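Local coordinates for alpha-ketoglutarate-dependent non-heme iron oxygenase EasH (Aspergillus japonicus, PDB 5M0T), which acts as an alpha-ketoglutarate-dependent non-heme iron oxygenase involved in the biosynthesis of the ergot alkaloid cycloclavine, at residues A72-L77 and S118-E123; A158-T163 and T218-R223. All coordinates share one frame; numbering follows the deposited sequence.

Contact 1: A72-L77 and S118-E123; sequences AGMRQL and SVLETE. With AKG (2-oxoglutaric acid), chain D.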
ATOM      1  N   ALA A  72     -11.557 -20.378   4.749  1.00 63.25           N
ATOM      2  CA  ALA A  72     -12.303 -21.561   4.285  1.00 63.02           C
ATOM      3  C   ALA A  72     -13.303 -22.004   5.370  1.00 63.02           C
ATOM      4  O   ALA A  72     -12.997 -21.932   6.566  1.00 62.82           O
ATOM      5  CB  ALA A  72     -11.346 -22.703   3.928  1.00 63.04           C
ATOM      6  N   GLY A  73     -14.498 -22.425   4.947  1.00 63.42           N
ATOM      7  CA  GLY A  73     -15.582 -22.845   5.861  1.00 63.97           C
ATOM      8  C   GLY A  73     -16.504 -21.745   6.389  1.00 64.56           C
ATOM      9  O   GLY A  73     -17.541 -22.041   6.997  1.00 65.19           O
ATOM     10  N   MET A  74     -16.139 -20.477   6.170  1.00 64.86           N
ATOM     11  CA  MET A  74     -16.939 -19.340   6.636  1.00 65.61           C
ATOM     12  C   MET A  74     -17.838 -18.842   5.521  1.00 66.66           C
ATOM     13  O   MET A  74     -17.510 -18.998   4.330  1.00 65.66           O
ATOM     14  CB  MET A  74     -16.038 -18.189   7.061  1.00 65.42           C
ATOM     15  CG  MET A  74     -15.279 -18.453   8.341  1.00 65.76           C
ATOM     16  SD  MET A  74     -14.276 -17.030   8.805  1.00 66.37           S
ATOM     17  CE  MET A  74     -14.449 -17.092  10.589  1.00 68.06           C
ATOM     18  N   ARG A  75     -18.966 -18.244   5.917  1.00 50.99           N
ATOM     19  CA  ARG A  75     -19.713 -17.351   5.031  1.00 52.96           C
ATOM     20  C   ARG A  75     -19.070 -15.966   5.160  1.00 52.20           C
ATOM     21  O   ARG A  75     -18.834 -15.499   6.272  1.00 49.05           O
ATOM     22  CB  ARG A  75     -21.190 -17.317   5.411  1.00 54.72           C
ATOM     23  CG  ARG A  75     -21.882 -18.675   5.331  1.00 57.93           C
ATOM     24  CD  ARG A  75     -23.384 -18.567   5.578  1.00 59.83           C
ATOM     25  NE  ARG A  75     -24.035 -17.746   4.546  1.00 62.65           N
ATOM     26  CZ  ARG A  75     -24.469 -18.175   3.357  1.00 64.81           C
ATOM     27  NH1 ARG A  75     -24.365 -19.459   2.993  1.00 64.32           N
ATOM     28  NH2 ARG A  75     -25.029 -17.303   2.525  1.00 67.00           N
ATOM     29  N   GLN A  76     -18.753 -15.330   4.031  1.00 54.35           N
ATOM     30  CA  GLN A  76     -18.143 -14.005   4.046  1.00 54.92           C
ATOM     31  C   GLN A  76     -18.631 -13.101   2.913  1.00 56.44           C
ATOM     32  O   GLN A  76     -18.904 -13.561   1.798  1.00 57.59           O
ATOM     33  CB  GLN A  76     -16.597 -14.085   4.072  1.00 55.52           C
ATOM     34  CG  GLN A  76     -15.898 -14.558   2.787  1.00 57.76           C
ATOM     35  CD  GLN A  76     -15.618 -13.466   1.744  1.00 56.69           C
ATOM     36  OE1 GLN A  76     -15.475 -12.288   2.066  1.00 57.98           O
ATOM     37  NE2 GLN A  76     -15.527 -13.868   0.480  1.00 59.82           N
ATOM     38  N   LEU A  77     -18.759 -11.817   3.238  1.00 56.14           N
ATOM     39  CA  LEU A  77     -18.952 -10.747   2.265  1.00 59.45           C
ATOM     40  C   LEU A  77     -17.951  -9.658   2.611  1.00 55.12           C
ATOM     41  O   LEU A  77     -17.853  -9.284   3.768  1.00 50.46           O
ATOM     42  CB  LEU A  77     -20.367 -10.185   2.357  1.00 67.16           C
ATOM     43  CG  LEU A  77     -20.725  -9.016   1.417  1.00 71.21           C
ATOM     44  CD1 LEU A  77     -20.744  -9.468  -0.041  1.00 75.80           C
ATOM     45  CD2 LEU A  77     -22.048  -8.401   1.833  1.00 72.75           C
ATOM     46  N   SER A 118     -15.376  -7.204   6.513  1.00 43.24           N
ATOM     47  CA  SER A 118     -16.191  -8.339   6.126  1.00 45.78           C
ATOM     48  C   SER A 118     -17.287  -8.558   7.126  1.00 45.78           C
ATOM     49  O   SER A 118     -17.180  -8.140   8.269  1.00 45.31           O
ATOM     50  CB  SER A 118     -15.343  -9.629   6.037  1.00 47.81           C
ATOM     51  OG  SER A 118     -14.120  -9.403   5.336  1.00 48.55           O
ATOM     52  N   VAL A 119     -18.350  -9.204   6.679  1.00 48.58           N
ATOM     53  CA  VAL A 119     -19.277  -9.872   7.572  1.00 49.24           C
ATOM     54  C   VAL A 119     -18.897 -11.349   7.530  1.00 49.78           C
ATOM     55  O   VAL A 119     -18.810 -11.923   6.442  1.00 49.42           O
ATOM     56  CB  VAL A 119     -20.723  -9.653   7.117  1.00 50.90           C
ATOM     57  CG1 VAL A 119     -21.705 -10.370   8.035  1.00 49.70           C
ATOM     58  CG2 VAL A 119     -20.996  -8.148   7.050  1.00 53.46           C
ATOM     59  N   LEU A 120     -18.656 -11.944   8.701  1.00 48.36           N
ATOM     60  CA  LEU A 120     -18.237 -13.342   8.804  1.00 47.72           C
ATOM     61  C   LEU A 120     -19.226 -14.139   9.656  1.00 47.79           C
ATOM     62  O   LEU A 120     -19.264 -13.979  10.876  1.00 49.78           O
ATOM     63  CB  LEU A 120     -16.821 -13.448   9.387  1.00 46.29           C
ATOM     64  CG  LEU A 120     -15.643 -12.807   8.618  1.00 47.07           C
ATOM     65  CD1 LEU A 120     -14.334 -13.086   9.352  1.00 44.96           C
ATOM     66  CD2 LEU A 120     -15.533 -13.267   7.166  1.00 49.49           C
ATOM     67  N   GLU A 121     -20.001 -15.007   9.008  1.00 47.70           N
ATOM     68  CA  GLU A 121     -21.019 -15.820   9.669  1.00 50.12           C
ATOM     69  C   GLU A 121     -20.542 -17.298   9.775  1.00 48.21           C
ATOM     70  O   GLU A 121     -20.266 -17.945   8.755  1.00 49.91           O
ATOM     71  CB  GLU A 121     -22.339 -15.709   8.885  1.00 55.69           C
ATOM     72  CG  GLU A 121     -23.599 -15.681   9.739  1.00 61.45           C
ATOM     73  CD  GLU A 121     -24.848 -15.324   8.943  1.00 68.27           C
ATOM     74  OE1 GLU A 121     -25.290 -16.189   8.146  1.00 71.24           O
ATOM     75  OE2 GLU A 121     -25.392 -14.199   9.110  1.00 76.00           O
ATOM     76  N   THR A 122     -20.431 -17.815  10.993  1.00 44.33           N
ATOM     77  CA  THR A 122     -20.010 -19.209  11.208  1.00 44.96           C
ATOM     78  C   THR A 122     -21.245 -20.061  11.492  1.00 44.53           C
ATOM     79  O   THR A 122     -22.073 -19.707  12.321  1.00 43.88           O
ATOM     80  CB  THR A 122     -18.992 -19.349  12.359  1.00 44.09           C
ATOM     81  OG1 THR A 122     -19.585 -18.928  13.594  1.00 44.41           O
ATOM     82  CG2 THR A 122     -17.763 -18.485  12.104  1.00 43.50           C
ATOM     83  N   GLU A 123     -21.365 -21.168  10.780  1.00 45.29           N
ATOM     84  CA  GLU A 123     -22.509 -22.070  10.919  1.00 47.16           C
ATOM     85  C   GLU A 123     -22.319 -23.032  12.103  1.00 45.28           C
ATOM     86  O   GLU A 123     -21.221 -23.168  12.623  1.00 43.94           O
ATOM     87  CB  GLU A 123     -22.708 -22.846   9.611  1.00 49.72           C
ATOM     88  CG  GLU A 123     -22.985 -21.943   8.406  1.00 52.10           C
ATOM     89  CD  GLU A 123     -23.094 -22.703   7.093  1.00 56.26           C
ATOM     90  OE1 GLU A 123     -22.547 -23.827   6.999  1.00 58.53           O
ATOM     91  OE2 GLU A 123     -23.747 -22.185   6.156  1.00 60.08           O
TER
HETATM   92  C1  AKG D 302      -9.627 -13.226  10.625  1.00 48.84           C
HETATM   93  O1  AKG D 302      -8.529 -12.705  10.439  1.00 43.42           O
HETATM   94  O2  AKG D 302     -10.330 -13.823   9.691  1.00 57.14           O
HETATM   95  C2  AKG D 302     -10.329 -13.237  11.990  1.00 51.08           C
HETATM   96  O5  AKG D 302      -9.641 -13.103  12.984  1.00 37.44           O
HETATM   97  C3  AKG D 302     -11.826 -13.376  12.093  1.00 44.68           C
HETATM   98  C4  AKG D 302     -12.304 -13.510  13.529  1.00 38.04           C
HETATM   99  C5  AKG D 302     -13.791 -13.682  13.676  1.00 49.99           C
HETATM  100  O3  AKG D 302     -14.512 -13.481  12.597  1.00 52.71           O
HETATM  101  O4  AKG D 302     -14.283 -13.981  14.740  1.00 41.12           O
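A chi1 of -62° sets CG of Leu-120 anti to the carbonyl carbon, and a chi2 of -178° then turns CD1 anti to CA, leaving the other methyl for Gln-76 across the strands. That methyl, CD2 of Leu-120, sits 3.4 Å from CB of Gln-76. CD1 of Leu-120 lies 4.0 Å from SD of Met-74. The same CD1 of Leu-120 is 3.3 Å from atom O3 of the bound 2-oxoglutarate. A branched leucine suits this place because its two methyls can meet different neighbours, one the facing strand and the other Met-74 and the ligand. CG2 of Thr-122 lies beside CE of Met-74, 3.9 Å away, the two side chains pointing the same way.

Strands 75-77 and 119-122 run antiparallel, 170° between their directions. Arg-75 with Glu-121 and Leu-77 with Val-119 form hydrogen-bonded pairs, each joined by two N-H...O bonds, around the non-hydrogen-bonded pair Gln-76 and Leu-120. Between those bonds CA of Gln-76 makes a CA-H...O contact of 3.2 Å with Val-119 O.

The aliphatic stem of Arg-75 runs alongside Glu-121, while CD of Arg-75 lies 3.7 Å from OE2 of Glu-123. NE of Arg-75 remains 4.1 Å from OE1 of Glu-121, beyond a salt bridge; OE2 of Glu-121 instead forms one with NE of Arg-223. OE1 of Gln-76 is hydrogen-bonded to Ser-78 OG, and its NE2 weakly to Asp-275 O of the second subunit.

Leu-120 and Met-74 thus offer the co-substrate an apolar border, whereas the charges round Arg-75 probably add only a diffuse attraction to a pairing held by backbone bonds.

Contact 2: A158-T163 and T218-R223; sequences ALTDFT and TDFLRR. With AKG (2-oxoglutaric acid), chain D.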
ATOM      1  N   ALA A 158     -19.888  -7.572  17.081  1.00 39.60           N
ATOM      2  CA  ALA A 158     -20.860  -8.645  17.163  1.00 39.47           C
ATOM      3  C   ALA A 158     -22.196  -8.181  16.557  1.00 41.42           C
ATOM      4  O   ALA A 158     -22.773  -7.188  16.989  1.00 42.32           O
ATOM      5  CB  ALA A 158     -21.040  -9.086  18.609  1.00 39.57           C
ATOM      6  N   LEU A 159     -22.665  -8.897  15.542  1.00 42.11           N
ATOM      7  CA  LEU A 159     -23.955  -8.618  14.913  1.00 43.20           C
ATOM      8  C   LEU A 159     -25.050  -9.570  15.363  1.00 44.73           C
ATOM      9  O   LEU A 159     -26.215  -9.345  15.028  1.00 46.58           O
ATOM     10  CB  LEU A 159     -23.821  -8.655  13.392  1.00 42.99           C
ATOM     11  CG  LEU A 159     -22.861  -7.641  12.767  1.00 41.45           C
ATOM     12  CD1 LEU A 159     -22.783  -7.836  11.262  1.00 41.42           C
ATOM     13  CD2 LEU A 159     -23.280  -6.210  13.109  1.00 42.64           C
ATOM     14  N   THR A 160     -24.660 -10.648  16.053  1.00 44.57           N
ATOM     15  CA  THR A 160     -25.555 -11.491  16.836  1.00 45.59           C
ATOM     16  C   THR A 160     -24.918 -11.612  18.219  1.00 44.33           C
ATOM     17  O   THR A 160     -23.815 -11.106  18.433  1.00 43.49           O
ATOM     18  CB  THR A 160     -25.640 -12.919  16.268  1.00 47.79           C
ATOM     19  OG1 THR A 160     -24.332 -13.507  16.265  1.00 45.49           O
ATOM     20  CG2 THR A 160     -26.206 -12.929  14.859  1.00 48.91           C
ATOM     21  N   ASP A 161     -25.581 -12.310  19.146  1.00 46.61           N
ATOM     22  CA  ASP A 161     -24.942 -12.663  20.427  1.00 46.23           C
ATOM     23  C   ASP A 161     -23.631 -13.398  20.148  1.00 43.96           C
ATOM     24  O   ASP A 161     -23.554 -14.161  19.201  1.00 44.18           O
ATOM     25  CB  ASP A 161     -25.854 -13.520  21.329  1.00 47.52           C
ATOM     26  CG  ASP A 161     -26.975 -12.696  22.024  1.00 50.28           C
ATOM     27  OD1 ASP A 161     -26.797 -11.521  22.411  1.00 52.35           O
ATOM     28  OD2 ASP A 161     -28.072 -13.241  22.196  1.00 53.58           O
ATOM     29  N   PHE A 162     -22.608 -13.098  20.940  1.00 41.39           N
ATOM     30  CA  PHE A 162     -21.300 -13.729  20.884  1.00 39.53           C
ATOM     31  C   PHE A 162     -21.138 -14.452  22.220  1.00 40.50           C
ATOM     32  O   PHE A 162     -21.076 -13.790  23.260  1.00 38.55           O
ATOM     33  CB  PHE A 162     -20.189 -12.676  20.756  1.00 38.39           C
ATOM     34  CG  PHE A 162     -19.602 -12.531  19.378  1.00 37.39           C
ATOM     35  CD1 PHE A 162     -20.395 -12.570  18.238  1.00 39.54           C
ATOM     36  CD2 PHE A 162     -18.252 -12.300  19.230  1.00 36.60           C
ATOM     37  CE1 PHE A 162     -19.835 -12.430  16.980  1.00 39.95           C
ATOM     38  CE2 PHE A 162     -17.685 -12.139  17.974  1.00 37.58           C
ATOM     39  CZ  PHE A 162     -18.477 -12.217  16.842  1.00 38.39           C
ATOM     40  N   THR A 163     -21.067 -15.791  22.178  1.00 39.21           N
ATOM     41  CA  THR A 163     -20.944 -16.642  23.376  1.00 40.43           C
ATOM     42  C   THR A 163     -19.721 -17.575  23.272  1.00 40.58           C
ATOM     43  O   THR A 163     -19.249 -17.870  22.171  1.00 38.90           O
ATOM     44  CB  THR A 163     -22.184 -17.536  23.588  1.00 42.59           C
ATOM     45  OG1 THR A 163     -22.203 -18.579  22.602  1.00 44.31           O
ATOM     46  CG2 THR A 163     -23.488 -16.722  23.529  1.00 43.74           C
ATOM     47  N   THR A 218     -26.132 -26.213  17.775  1.00 50.86           N
ATOM     48  CA  THR A 218     -26.797 -26.977  16.728  1.00 53.63           C
ATOM     49  C   THR A 218     -27.539 -26.096  15.732  1.00 54.98           C
ATOM     50  O   THR A 218     -27.794 -26.528  14.613  1.00 55.96           O
ATOM     51  CB  THR A 218     -27.816 -27.947  17.362  1.00 55.52           C
ATOM     52  OG1 THR A 218     -27.148 -28.794  18.297  1.00 54.94           O
ATOM     53  CG2 THR A 218     -28.519 -28.829  16.314  1.00 58.65           C
ATOM     54  N   ASP A 219     -27.881 -24.872  16.137  1.00 56.59           N
ATOM     55  CA  ASP A 219     -28.834 -24.042  15.388  1.00 60.85           C
ATOM     56  C   ASP A 219     -28.563 -22.523  15.341  1.00 57.35           C
ATOM     57  O   ASP A 219     -29.399 -21.790  14.845  1.00 58.07           O
ATOM     58  CB  ASP A 219     -30.239 -24.295  15.960  1.00 67.64           C
ATOM     59  CG  ASP A 219     -30.354 -23.920  17.450  1.00 74.02           C
ATOM     60  OD1 ASP A 219     -29.315 -23.795  18.156  1.00 70.26           O
ATOM     61  OD2 ASP A 219     -31.504 -23.762  17.916  1.00 84.07           O
ATOM     62  N   PHE A 220     -27.409 -22.050  15.816  1.00 56.32           N
ATOM     63  CA  PHE A 220     -27.139 -20.607  15.893  1.00 54.23           C
ATOM     64  C   PHE A 220     -26.069 -20.186  14.884  1.00 53.16           C
ATOM     65  O   PHE A 220     -24.945 -20.725  14.904  1.00 51.81           O
ATOM     66  CB  PHE A 220     -26.696 -20.226  17.306  1.00 53.57           C
ATOM     67  CG  PHE A 220     -26.810 -18.756  17.612  1.00 52.62           C
ATOM     68  CD1 PHE A 220     -25.781 -17.881  17.293  1.00 52.37           C
ATOM     69  CD2 PHE A 220     -27.962 -18.248  18.213  1.00 53.40           C
ATOM     70  CE1 PHE A 220     -25.899 -16.518  17.583  1.00 51.49           C
ATOM     71  CE2 PHE A 220     -28.081 -16.900  18.503  1.00 53.49           C
ATOM     72  CZ  PHE A 220     -27.050 -16.035  18.203  1.00 52.53           C
ATOM     73  N   LEU A 221     -26.428 -19.232  14.014  1.00 53.43           N
ATOM     74  CA  LEU A 221     -25.489 -18.604  13.087  1.00 53.86           C
ATOM     75  C   LEU A 221     -24.888 -17.396  13.787  1.00 51.06           C
ATOM     76  O   LEU A 221     -25.596 -16.426  14.062  1.00 50.10           O
ATOM     77  CB  LEU A 221     -26.185 -18.146  11.810  1.00 57.12           C
ATOM     78  CG  LEU A 221     -26.882 -19.227  11.003  1.00 67.43           C
ATOM     79  CD1 LEU A 221     -28.139 -18.619  10.389  1.00 70.85           C
ATOM     80  CD2 LEU A 221     -25.973 -19.869   9.947  1.00 69.88           C
ATOM     81  N   ARG A 222     -23.591 -17.465  14.063  1.00 48.40           N
ATOM     82  CA  ARG A 222     -22.866 -16.419  14.802  1.00 48.00           C
ATOM     83  C   ARG A 222     -22.271 -15.436  13.789  1.00 46.46           C
ATOM     84  O   ARG A 222     -21.408 -15.811  13.012  1.00 46.46           O
ATOM     85  CB  ARG A 222     -21.811 -17.085  15.714  1.00 46.42           C
ATOM     86  CG  ARG A 222     -20.745 -16.203  16.360  1.00 46.45           C
ATOM     87  CD  ARG A 222     -19.699 -15.792  15.344  1.00 46.92           C
ATOM     88  NE  ARG A 222     -18.363 -15.672  15.857  1.00 47.65           N
ATOM     89  CZ  ARG A 222     -17.322 -15.268  15.131  1.00 49.79           C
ATOM     90  NH1 ARG A 222     -17.441 -14.913  13.842  1.00 49.17           N
ATOM     91  NH2 ARG A 222     -16.140 -15.191  15.717  1.00 55.52           N
ATOM     92  N   ARG A 223     -22.763 -14.197  13.775  1.00 47.52           N
ATOM     93  CA  ARG A 223     -22.369 -13.218  12.761  1.00 46.97           C
ATOM     94  C   ARG A 223     -21.469 -12.148  13.368  1.00 43.62           C
ATOM     95  O   ARG A 223     -21.892 -11.413  14.255  1.00 41.68           O
ATOM     96  CB  ARG A 223     -23.596 -12.563  12.134  1.00 53.99           C
ATOM     97  CG  ARG A 223     -23.239 -11.528  11.072  1.00 58.46           C
ATOM     98  CD  ARG A 223     -24.264 -11.330   9.961  1.00 66.81           C
ATOM     99  NE  ARG A 223     -25.665 -11.514  10.339  1.00 72.36           N
ATOM    100  CZ  ARG A 223     -26.698 -11.197   9.554  1.00 82.44           C
ATOM    101  NH1 ARG A 223     -26.516 -10.658   8.343  1.00 84.14           N
ATOM    102  NH2 ARG A 223     -27.935 -11.405   9.992  1.00 91.95           N
TER
HETATM  103  C1  AKG D 302      -9.627 -13.226  10.625  1.00 48.84           C
HETATM  104  O1  AKG D 302      -8.529 -12.705  10.439  1.00 43.42           O
HETATM  105  O2  AKG D 302     -10.330 -13.823   9.691  1.00 57.14           O
HETATM  106  C2  AKG D 302     -10.329 -13.237  11.990  1.00 51.08           C
HETATM  107  O5  AKG D 302      -9.641 -13.103  12.984  1.00 37.44           O
HETATM  108  C3  AKG D 302     -11.826 -13.376  12.093  1.00 44.68           C
HETATM  109  C4  AKG D 302     -12.304 -13.510  13.529  1.00 38.04           C
HETATM  110  C5  AKG D 302     -13.791 -13.682  13.676  1.00 49.99           C
HETATM  111  O3  AKG D 302     -14.512 -13.481  12.597  1.00 52.71           O
HETATM  112  O4  AKG D 302     -14.283 -13.981  14.740  1.00 41.12           O
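Thr-160 and Arg-223 meet chiefly through a side-chain hydroxyl and a main-chain amide. OG1 of Thr-160, placed between its backbone N and carbonyl carbon (chi1 59°), accepts Arg-223 N at 3.0 Å along a nearly straight N-H...O line of 164°. The same hydroxyl donates to Asp-161 O, so it is gripped by two bonds, which suits threonine where a loop must satisfy a strand's N-H. The methyl CG2 of Thr-160 rests 3.8 Å from CB of Arg-223. The carbonyl O of Arg-223 in turn receives Leu-159 N at 2.9 Å, with Thr-160 N adding a weak bond. Beyond the backbone, the aliphatic part of Arg-223 crosses the isobutyl group of Leu-159, CG of Arg-223 lying 3.7 Å from CD1 of Leu-159, while its NH1 forms a salt bridge with Asp-53.

Phe-162 works on the neighbouring arginine. Its CZ stands 3.6 Å above the guanidinium plane of Arg-222, offset toward the rim, with the two flat groups only 13° apart; its CE1, at the ring edge, meets Arg-223 O. A flat aromatic side chain suits this place, since its rim can rest over the guanidinium face with the planes nearly parallel.

At its edge this guanidinium meets the C5 carboxylate of 2-oxoglutarate. NH2 of Arg-222 is hydrogen-bonded to O4 of 2-oxoglutarate at 2.4 Å, a doubtfully short length; NH1 makes a weak bond to O3, and Gly-167 O also takes NH2.

The contact therefore joins a loop to a strand end and sets Phe-162 against the arginine whose positive charge would balance the co-substrate's distal carboxylate, as in related oxygenases.

Overall arrangement
From the N terminus, contact 1 comes first: it closes a loop containing helices 85-91 and 95-105 and pairs strand 75-77, at one edge of the sheet, with 112-122. The chain then supplies the iron ligands His-132 and Glu-134 before strand 152-158. Contact 2 closes the next loop, which brings in the third ligand, His-210, and returns to strand 222-231. The two loops follow in series, neither nesting nor crossing. They meet within one sheet, because strands 112-122 and 222-231 are neighbours: Thr-122 N probably bonds to Arg-222 O, and Val-119 packs against Arg-223. Both contacts touch the co-substrate, consistent with the cupin-type core of this family.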